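Local atomic coordinates of glycoside Hydrolase (Bacteroides uniformis, PDB entry 5T99), a protein that probably hydrolyses galactose-containing oligosaccharides derived from agarose, as a family 2 glycoside hydrolase of a gut bacterium. Residues K297-R308 with M543-F551. Residues are numbered along the deposited sequence; the frame is centred on the assembly and turned at random. Where two conformers were deposited one is given.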
ATOM      1  N   LYS A 297      15.706 -22.080  -7.851  1.00 22.00           N
ATOM      2  CA  LYS A 297      16.409 -21.180  -8.776  1.00 22.74           C
ATOM      3  C   LYS A 297      15.580 -20.852 -10.051  1.00 22.23           C
ATOM      4  O   LYS A 297      15.835 -19.840 -10.707  1.00 21.60           O
ATOM      5  CB  LYS A 297      17.779 -21.774  -9.145  1.00 24.07           C
ATOM      6  CG  LYS A 297      17.709 -23.020 -10.013  1.00 25.17           C
ATOM      7  CD  LYS A 297      19.049 -23.725 -10.123  1.00 27.14           C
ATOM      8  CE  LYS A 297      19.013 -24.800 -11.215  1.00 29.13           C
ATOM      9  NZ  LYS A 297      18.722 -24.243 -12.581  1.00 30.50           N
ATOM     10  N   ASP A 298      14.603 -21.706 -10.390  1.00 22.38           N
ATOM     11  CA  ASP A 298      13.802 -21.578 -11.622  1.00 22.10           C
ATOM     12  C   ASP A 298      12.443 -20.924 -11.477  1.00 21.29           C
ATOM     13  O   ASP A 298      11.765 -20.711 -12.480  1.00 20.41           O
ATOM     14  CB  ASP A 298      13.643 -22.945 -12.281  1.00 22.55           C
ATOM     15  CG  ASP A 298      14.966 -23.493 -12.801  1.00 23.83           C
ATOM     16  OD1 ASP A 298      15.875 -22.697 -13.161  1.00 23.83           O
ATOM     17  OD2 ASP A 298      15.094 -24.732 -12.844  1.00 25.35           O
ATOM     18  N   GLY A 299      12.046 -20.586 -10.252  1.00 21.11           N
ATOM     19  CA  GLY A 299      10.797 -19.844 -10.046  1.00 20.58           C
ATOM     20  C   GLY A 299      10.210 -19.948  -8.662  1.00 19.91           C
ATOM     21  O   GLY A 299      10.776 -20.592  -7.774  1.00 20.08           O
ATOM     22  N   PHE A 300       9.061 -19.300  -8.500  1.00 19.36           N
ATOM     23  CA  PHE A 300       8.328 -19.247  -7.236  1.00 18.53           C
ATOM     24  C   PHE A 300       7.037 -20.049  -7.394  1.00 18.11           C
ATOM     25  O   PHE A 300       6.449 -20.101  -8.488  1.00 17.51           O
ATOM     26  CB  PHE A 300       8.019 -17.786  -6.847  1.00 18.42           C
ATOM     27  CG  PHE A 300       7.792 -17.585  -5.372  1.00 18.56           C
ATOM     28  CD1 PHE A 300       8.839 -17.204  -4.537  1.00 18.91           C
ATOM     29  CD2 PHE A 300       6.535 -17.785  -4.810  1.00 18.49           C
ATOM     30  CE1 PHE A 300       8.636 -17.035  -3.168  1.00 19.08           C
ATOM     31  CE2 PHE A 300       6.324 -17.621  -3.447  1.00 18.73           C
ATOM     32  CZ  PHE A 300       7.375 -17.254  -2.622  1.00 18.94           C
ATOM     33  N   PHE A 301       6.601 -20.668  -6.302  1.00 17.86           N
ATOM     34  CA  PHE A 301       5.461 -21.568  -6.326  1.00 18.17           C
ATOM     35  C   PHE A 301       4.484 -21.249  -5.200  1.00 18.13           C
ATOM     36  O   PHE A 301       4.891 -21.079  -4.055  1.00 17.68           O
ATOM     37  CB  PHE A 301       5.929 -23.026  -6.236  1.00 18.34           C
ATOM     38  CG  PHE A 301       6.760 -23.462  -7.407  1.00 18.44           C
ATOM     39  CD1 PHE A 301       6.184 -24.139  -8.476  1.00 18.70           C
ATOM     40  CD2 PHE A 301       8.129 -23.181  -7.447  1.00 18.82           C
ATOM     41  CE1 PHE A 301       6.954 -24.532  -9.575  1.00 19.08           C
ATOM     42  CE2 PHE A 301       8.906 -23.552  -8.543  1.00 18.92           C
ATOM     43  CZ  PHE A 301       8.315 -24.234  -9.611  1.00 19.22           C
ATOM     44  N   LEU A 302       3.200 -21.177  -5.556  1.00 18.18           N
ATOM     45  CA  LEU A 302       2.101 -20.983  -4.616  1.00 18.35           C
ATOM     46  C   LEU A 302       1.149 -22.175  -4.730  1.00 18.50           C
ATOM     47  O   LEU A 302       0.614 -22.448  -5.812  1.00 18.22           O
ATOM     48  CB  LEU A 302       1.357 -19.672  -4.929  1.00 17.94           C
ATOM     49  CG  LEU A 302       0.117 -19.369  -4.084  1.00 18.25           C
ATOM     50  CD1 LEU A 302       0.487 -19.229  -2.616  1.00 18.39           C
ATOM     51  CD2 LEU A 302      -0.588 -18.117  -4.576  1.00 18.60           C
ATOM     52  N   ASN A 303       0.942 -22.885  -3.624  1.00 19.09           N
ATOM     53  CA  ASN A 303       0.044 -24.053  -3.599  1.00 19.47           C
ATOM     54  C   ASN A 303       0.383 -25.091  -4.699  1.00 19.98           C
ATOM     55  O   ASN A 303      -0.494 -25.658  -5.359  1.00 20.09           O
ATOM     56  CB  ASN A 303      -1.426 -23.578  -3.645  1.00 19.07           C
ATOM     57  CG  ASN A 303      -1.819 -22.801  -2.400  1.00 19.07           C
ATOM     58  OD1 ASN A 303      -1.343 -23.107  -1.301  1.00 18.39           O
ATOM     59  ND2 ASN A 303      -2.686 -21.790  -2.555  1.00 18.64           N
ATOM     60  N   GLY A 304       1.682 -25.308  -4.882  1.00 20.88           N
ATOM     61  CA  GLY A 304       2.200 -26.256  -5.849  1.00 22.21           C
ATOM     62  C   GLY A 304       2.241 -25.829  -7.305  1.00 23.86           C
ATOM     63  O   GLY A 304       2.627 -26.633  -8.136  1.00 24.93           O
ATOM     64  N   GLU A 305       1.850 -24.592  -7.627  1.00 26.47           N
ATOM     65  CA  GLU A 305       1.810 -24.105  -9.016  1.00 28.10           C
ATOM     66  C   GLU A 305       2.769 -22.925  -9.158  1.00 27.90           C
ATOM     67  O   GLU A 305       2.916 -22.122  -8.229  1.00 25.85           O
ATOM     68  CB  GLU A 305       0.397 -23.654  -9.405  1.00 31.15           C
ATOM     69  CG  GLU A 305      -0.705 -24.715  -9.254  1.00 34.54           C
ATOM     70  CD  GLU A 305      -0.653 -25.811 -10.318  1.00 38.04           C
ATOM     71  OE1 GLU A 305      -0.804 -27.003  -9.954  1.00 39.33           O
ATOM     72  OE2 GLU A 305      -0.465 -25.490 -11.521  1.00 40.40           O
ATOM     73  N   LYS A 306       3.438 -22.851 -10.309  1.00 28.38           N
ATOM     74  CA  LYS A 306       4.212 -21.673 -10.703  1.00 28.81           C
ATOM     75  C   LYS A 306       3.348 -20.438 -10.572  1.00 27.39           C
ATOM     76  O   LYS A 306       2.238 -20.416 -11.079  1.00 28.10           O
ATOM     77  CB  LYS A 306       4.675 -21.768 -12.160  1.00 31.25           C
ATOM     78  CG  LYS A 306       6.124 -22.194 -12.354  1.00 35.23           C
ATOM     79  CD  LYS A 306       7.093 -20.999 -12.331  1.00 36.42           C
ATOM     80  CE  LYS A 306       8.496 -21.409 -12.770  1.00 37.45           C
ATOM     81  NZ  LYS A 306       8.580 -21.813 -14.205  1.00 37.97           N
ATOM     82  N   ILE A 307       3.865 -19.433  -9.877  1.00 25.70           N
ATOM     83  CA  ILE A 307       3.265 -18.107  -9.808  1.00 24.84           C
ATOM     84  C   ILE A 307       4.246 -17.148 -10.490  1.00 24.04           C
ATOM     85  O   ILE A 307       5.456 -17.352 -10.424  1.00 23.04           O
ATOM     86  CB  ILE A 307       2.957 -17.690  -8.338  1.00 25.13           C
ATOM     87  CG1 ILE A 307       2.172 -16.381  -8.283  1.00 24.95           C
ATOM     88  CG2 ILE A 307       4.219 -17.543  -7.486  1.00 25.16           C
ATOM     89  CD1 ILE A 307       1.743 -15.993  -6.878  1.00 24.83           C
ATOM     90  N   ARG A 308       3.717 -16.131 -11.166  1.00 24.06           N
ATOM     91  CA  ARG A 308       4.529 -15.046 -11.714  1.00 24.57           C
ATOM     92  C   ARG A 308       4.057 -13.722 -11.148  1.00 22.15           C
ATOM     93  O   ARG A 308       2.862 -13.507 -10.987  1.00 22.36           O
ATOM     94  CB  ARG A 308       4.455 -15.023 -13.239  1.00 27.37           C
ATOM     95  CG  ARG A 308       4.802 -16.369 -13.851  1.00 30.67           C
ATOM     96  CD  ARG A 308       5.087 -16.314 -15.343  1.00 32.87           C
ATOM     97  NE  ARG A 308       5.985 -17.405 -15.749  1.00 36.04           N
ATOM     98  CZ  ARG A 308       7.317 -17.433 -15.567  1.00 36.48           C
ATOM     99  NH1 ARG A 308       7.960 -16.425 -14.960  1.00 36.34           N
ATOM    100  NH2 ARG A 308       8.016 -18.491 -15.995  1.00 35.28           N
ATOM    101  N   MET A 543      11.933 -13.435 -22.668  0.50 26.98           N
ATOM    102  CA  MET A 543      13.182 -14.113 -23.034  0.50 27.05           C
ATOM    103  C   MET A 543      13.910 -14.772 -21.851  0.50 26.33           C
ATOM    104  O   MET A 543      14.837 -15.557 -22.070  0.50 26.61           O
ATOM    105  CB  MET A 543      14.122 -13.138 -23.753  0.50 27.80           C
ATOM    106  CG  MET A 543      13.587 -12.622 -25.089  0.50 27.77           C
ATOM    107  SD  MET A 543      12.819 -13.903 -26.097  0.50 28.29           S
ATOM    108  CE  MET A 543      14.206 -15.002 -26.379  0.50 28.07           C
ATOM    109  N   ASN A 544      13.508 -14.454 -20.616  1.00 25.52           N
ATOM    110  CA  ASN A 544      14.142 -15.002 -19.407  1.00 23.97           C
ATOM    111  C   ASN A 544      13.074 -15.580 -18.453  1.00 23.14           C
ATOM    112  O   ASN A 544      12.779 -14.987 -17.404  1.00 22.16           O
ATOM    113  CB  ASN A 544      14.995 -13.921 -18.726  1.00 23.78           C
ATOM    114  CG  ASN A 544      16.171 -13.459 -19.595  1.00 23.98           C
ATOM    115  OD1 ASN A 544      17.199 -14.141 -19.693  1.00 24.75           O
ATOM    116  ND2 ASN A 544      16.027 -12.295 -20.226  1.00 23.50           N
ATOM    117  N   PRO A 545      12.506 -16.760 -18.806  1.00 22.40           N
ATOM    118  CA  PRO A 545      11.429 -17.400 -18.020  1.00 22.30           C
ATOM    119  C   PRO A 545      11.749 -17.737 -16.551  1.00 22.19           C
ATOM    120  O   PRO A 545      10.826 -17.885 -15.755  1.00 21.99           O
ATOM    121  CB  PRO A 545      11.131 -18.696 -18.795  1.00 22.48           C
ATOM    122  CG  PRO A 545      12.308 -18.932 -19.669  1.00 22.35           C
ATOM    123  CD  PRO A 545      12.903 -17.589 -19.966  1.00 22.44           C
ATOM    124  N   ARG A 546      13.030 -17.870 -16.206  1.00 21.77           N
ATOM    125  CA  ARG A 546      13.438 -18.100 -14.817  1.00 20.79           C
ATOM    126  C   ARG A 546      13.122 -16.914 -13.913  1.00 19.13           C
ATOM    127  O   ARG A 546      12.893 -17.103 -12.721  1.00 19.01           O
ATOM    128  CB  ARG A 546      14.935 -18.467 -14.724  1.00 20.86           C
ATOM    129  CG  ARG A 546      15.295 -19.826 -15.349  1.00 21.06           C
ATOM    130  CD  ARG A 546      16.756 -20.234 -15.137  1.00 21.15           C
ATOM    131  NE  ARG A 546      17.149 -20.098 -13.727  1.00 21.84           N
ATOM    132  CZ  ARG A 546      18.308 -19.615 -13.257  1.00 22.20           C
ATOM    133  NH1 ARG A 546      19.298 -19.214 -14.054  1.00 22.67           N
ATOM    134  NH2 ARG A 546      18.488 -19.544 -11.942  1.00 22.61           N
ATOM    135  N   PHE A 547      13.136 -15.702 -14.465  1.00 17.96           N
ATOM    136  CA  PHE A 547      12.771 -14.517 -13.691  1.00 16.99           C
ATOM    137  C   PHE A 547      11.311 -14.642 -13.242  1.00 16.74           C
ATOM    138  O   PHE A 547      10.428 -14.929 -14.044  1.00 15.86           O
ATOM    139  CB  PHE A 547      13.038 -13.206 -14.457  1.00 16.62           C
ATOM    140  CG  PHE A 547      14.428 -12.662 -14.248  1.00 16.45           C
ATOM    141  CD1 PHE A 547      14.629 -11.450 -13.607  1.00 15.77           C
ATOM    142  CD2 PHE A 547      15.549 -13.392 -14.666  1.00 16.73           C
ATOM    143  CE1 PHE A 547      15.908 -10.973 -13.386  1.00 15.71           C
ATOM    144  CE2 PHE A 547      16.840 -12.912 -14.446  1.00 16.01           C
ATOM    145  CZ  PHE A 547      17.013 -11.700 -13.806  1.00 15.72           C
ATOM    146  N   MET A 548      11.089 -14.446 -11.941  1.00 16.85           N
ATOM    147  CA  MET A 548       9.803 -14.739 -11.307  1.00 16.42           C
ATOM    148  C   MET A 548       8.754 -13.699 -11.639  1.00 16.80           C
ATOM    149  O   MET A 548       7.550 -13.965 -11.476  1.00 17.24           O
ATOM    150  CB  MET A 548       9.954 -14.814  -9.789  1.00 16.15           C
ATOM    151  CG  MET A 548      10.896 -15.911  -9.312  1.00 15.77           C
ATOM    152  SD  MET A 548      11.234 -15.773  -7.556  1.00 15.24           S
ATOM    153  CE  MET A 548      12.505 -17.019  -7.372  1.00 15.02           C
ATOM    154  N   GLY A 549       9.209 -12.517 -12.065  1.00 16.50           N
ATOM    155  CA  GLY A 549       8.328 -11.428 -12.489  1.00 16.72           C
ATOM    156  C   GLY A 549       8.954 -10.058 -12.274  1.00 16.62           C
ATOM    157  O   GLY A 549      10.175  -9.934 -12.140  1.00 15.80           O
ATOM    158  N   GLU A 550       8.098  -9.041 -12.213  1.00 16.77           N
ATOM    159  CA  GLU A 550       8.519  -7.664 -12.055  1.00 16.97           C
ATOM    160  C   GLU A 550       7.673  -6.911 -11.040  1.00 17.06           C
ATOM    161  O   GLU A 550       6.543  -7.288 -10.750  1.00 17.38           O
ATOM    162  CB  GLU A 550       8.457  -6.940 -13.395  1.00 17.50           C
ATOM    163  CG  GLU A 550       7.071  -6.821 -14.024  1.00 17.93           C
ATOM    164  CD  GLU A 550       7.080  -5.940 -15.264  1.00 18.26           C
ATOM    165  OE1 GLU A 550       7.624  -4.813 -15.187  1.00 18.00           O
ATOM    166  OE2 GLU A 550       6.551  -6.375 -16.312  1.00 18.06           O
ATOM    167  N   PHE A 551       8.234  -5.829 -10.518  1.00 17.08           N
ATOM    168  CA  PHE A 551       7.522  -4.936  -9.634  1.00 17.05           C
ATOM    169  C   PHE A 551       7.763  -3.511 -10.140  1.00 17.37           C
ATOM    170  O   PHE A 551       8.865  -2.981 -10.003  1.00 17.14           O
ATOM    171  CB  PHE A 551       8.005  -5.147  -8.199  1.00 17.47           C
ATOM    172  CG  PHE A 551       7.522  -6.446  -7.576  1.00 17.23           C
ATOM    173  CD1 PHE A 551       6.360  -6.478  -6.812  1.00 17.16           C
ATOM    174  CD2 PHE A 551       8.226  -7.637  -7.765  1.00 16.94           C
ATOM    175  CE1 PHE A 551       5.916  -7.665  -6.240  1.00 17.28           C
ATOM    176  CE2 PHE A 551       7.780  -8.825  -7.207  1.00 16.94           C
ATOM    177  CZ  PHE A 551       6.622  -8.844  -6.446  1.00 16.95           C
TER
HETATM  178  O   HOH W   1      14.568 -17.470 -10.608  1.00 18.34           O
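R546 and D298 meet in a salt bridge from NE to OD1 (2.9 Å), with the carboxylate and guanidinium planes nearly perpendicular, 82° apart, on the short link between strands 293-296 and 299-302. NH2 of R546 also donates to the carbonyl O of K297 at 2.9 Å; that oxygen lies near the guanidinium plane, whereas the donor sits above the carbonyl plane. A bend at chi3 (49°) turns the guanidinium of R546 toward these two acceptors. The ammonium of K297 joins the same carboxylate oxygen in a longer, weak salt bridge, and one water links the carbonyl oxygens of K297 and R546.

R308 answers from the other segment. Its NH2 meets O of P545 in the carbonyl plane, on a lone pair, at 2.9 Å, the N-H...O angle being 159°, while NH1 makes weak bonds to the carbonyls of P545 and F547. The guanidinium thus fastens edge-on to the type I turn N544-F547. Close by, CA of R308 makes a CH...O contact with O of M548 (3.2 Å).

Apolar packing falls to M548, whose extended chain puts SD 3.9 Å from CB of F300 and at the edge of its ring, a Met-aromatic contact; CE lies against the backbone of G299.

The hairpin 299-307 is thereby joined to the loop leading into 549-552, a strand that pairs in parallel with 305-313 in the TIM barrel. Were R546 an alanine, the carboxylate of D298 would probably be left with just the weak bridge to K297 among the residues of this contact, and O of K297 would lose its arginine donor. With K297 and R546 both turned to one carboxylate oxygen, D298 probably stays ionised and neutralises part of their charge.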